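Side-chain contact in pili retraction protein PilT (Thermus thermophilus, PDB 5FL3), which probably binds and hydrolyses ATP as a motor of the GSP E family that drives pilus retraction: residues D329-L332 with V333-T337. Numbering follows the deposited sequence.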
loop_
_atom_site.group_PDB
_atom_site.type_symbol
_atom_site.label_atom_id
_atom_site.label_comp_id
_atom_site.label_asym_id
_atom_site.label_seq_id
_atom_site.Cartn_x
_atom_site.Cartn_y
_atom_site.Cartn_z
ATOM N N ASP A 329 9.802 6.390 -16.350
ATOM C CA ASP A 329 9.935 6.314 -17.795
ATOM C C ASP A 329 11.063 5.362 -18.140
ATOM O O ASP A 329 11.013 4.695 -19.171
ATOM C CB ASP A 329 10.172 7.693 -18.411
ATOM C CG ASP A 329 8.944 8.591 -18.325
ATOM O OD1 ASP A 329 7.870 8.064 -17.955
ATOM O OD2 ASP A 329 9.056 9.805 -18.655
ATOM N N GLN A 330 12.063 5.266 -17.264
ATOM C CA GLN A 330 13.138 4.287 -17.450
ATOM C C GLN A 330 12.658 2.862 -17.233
ATOM O O GLN A 330 12.969 1.977 -18.015
ATOM C CB GLN A 330 14.317 4.564 -16.515
ATOM C CG GLN A 330 15.233 5.683 -16.962
ATOM C CD GLN A 330 16.316 5.964 -15.944
ATOM O OE1 GLN A 330 16.030 6.204 -14.773
ATOM N NE2 GLN A 330 17.570 5.924 -16.380
ATOM N N HIS A 331 11.900 2.627 -16.174
ATOM C CA HIS A 331 11.491 1.262 -15.885
ATOM C C HIS A 331 10.492 0.778 -16.923
ATOM O O HIS A 331 10.429 -0.417 -17.200
ATOM C CB HIS A 331 10.901 1.144 -14.478
ATOM C CG HIS A 331 10.710 -0.270 -14.022
ATOM N ND1 HIS A 331 9.549 -0.714 -13.424
ATOM C CD2 HIS A 331 11.531 -1.346 -14.084
ATOM C CE1 HIS A 331 9.663 -1.998 -13.140
ATOM N NE2 HIS A 331 10.859 -2.408 -13.529
ATOM N N LEU A 332 9.727 1.708 -17.500
ATOM C CA LEU A 332 8.677 1.370 -18.472
ATOM C C LEU A 332 9.272 0.848 -19.775
ATOM O O LEU A 332 8.842 -0.186 -20.293
ATOM C CB LEU A 332 7.790 2.576 -18.761
ATOM C CG LEU A 332 6.730 2.910 -17.709
ATOM C CD1 LEU A 332 6.071 4.250 -18.015
ATOM C CD2 LEU A 332 5.676 1.800 -17.583
ATOM N N VAL A 333 10.251 1.585 -20.300
ATOM C CA VAL A 333 11.104 1.110 -21.383
ATOM C C VAL A 333 11.538 -0.336 -21.133
ATOM O O VAL A 333 11.323 -1.219 -21.971
ATOM C CB VAL A 333 12.352 2.007 -21.541
ATOM C CG1 VAL A 333 13.479 1.244 -22.190
ATOM C CG2 VAL A 333 12.013 3.269 -22.329
ATOM N N GLU A 334 12.112 -0.571 -19.956
ATOM C CA GLU A 334 12.602 -1.889 -19.573
ATOM C C GLU A 334 11.481 -2.933 -19.542
ATOM O O GLU A 334 11.686 -4.086 -19.900
ATOM C CB GLU A 334 13.302 -1.799 -18.212
ATOM C CG GLU A 334 13.934 -3.093 -17.740
ATOM C CD GLU A 334 14.726 -2.929 -16.448
ATOM O OE1 GLU A 334 14.911 -1.774 -15.986
ATOM O OE2 GLU A 334 15.161 -3.964 -15.889
ATOM N N LEU A 335 10.291 -2.523 -19.119
ATOM C CA LEU A 335 9.147 -3.436 -19.076
ATOM C C LEU A 335 8.603 -3.697 -20.478
ATOM O O LEU A 335 8.260 -4.835 -20.813
ATOM C CB LEU A 335 8.036 -2.887 -18.158
ATOM C CG LEU A 335 8.323 -3.002 -16.651
ATOM C CD1 LEU A 335 7.459 -2.053 -15.836
ATOM C CD2 LEU A 335 8.159 -4.449 -16.166
ATOM N N TYR A 336 8.525 -2.639 -21.288
ATOM C CA TYR A 336 8.065 -2.761 -22.669
ATOM C C TYR A 336 8.995 -3.641 -23.506
ATOM O O TYR A 336 8.532 -4.630 -24.085
ATOM C CB TYR A 336 7.928 -1.400 -23.342
ATOM C CG TYR A 336 7.517 -1.548 -24.781
ATOM C CD1 TYR A 336 6.286 -2.101 -25.106
ATOM C CD2 TYR A 336 8.368 -1.185 -25.817
ATOM C CE1 TYR A 336 5.897 -2.264 -26.417
ATOM C CE2 TYR A 336 7.985 -1.338 -27.140
ATOM C CZ TYR A 336 6.745 -1.882 -27.436
ATOM O OH TYR A 336 6.340 -2.057 -28.748
ATOM N N THR A 337 10.286 -3.304 -23.565
ATOM C CA THR A 337 11.220 -4.094 -24.372
ATOM C C THR A 337 11.226 -5.552 -23.957
ATOM O O THR A 337 11.422 -6.431 -24.805
ATOM C CB THR A 337 12.673 -3.605 -24.299
ATOM O OG1 THR A 337 13.257 -4.030 -23.061
ATOM C CG2 THR A 337 12.770 -2.097 -24.475
#
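Tyr336 N donates to Leu332 O at 2.7 Å, and Leu335 N to His331 O at 2.9 Å. The second bond is bent, 140° at the hydrogen. The two preceding i to i+4 bonds are weak: Glu334 N lies 3.3 Å from Gln330 O, and Val333 N 3.4 Å from Asp329 O.

The imidazole of His331 carries the side-chain contact. Its CG stands anti to the backbone N (chi1 -169°), which swings the ring along the helix toward Leu335. Leu335 covers one ring face in a CH-pi contact, with CG 4.0 Å from the ring centroid. Its CD1 reaches 3.5 Å from His331 ND1. Glu334 comes in at the ring edge, where OE1 lies 3.9 Å from His331 CD2. The carboxylate plane stands 82° from the ring plane. Outside this helix, His331 ND1 is hydrogen-bonded to the backbone N of Leu291, in strand 287-295. An alanine in place of His331 would probably leave Leu291 N without this partner and uncover the flank of Leu335.

Leu332 and Leu335 also pack on strand 287-295, while Val333 and Tyr336 meet helix 353-361. The arrangement is an i, i+4 histidine-leucine pair on an alpha helix, here joining the C-terminal helices to the edge strand of the P-loop ATPase sheet, with the His331 side chain about 9 Å from the bound ADP.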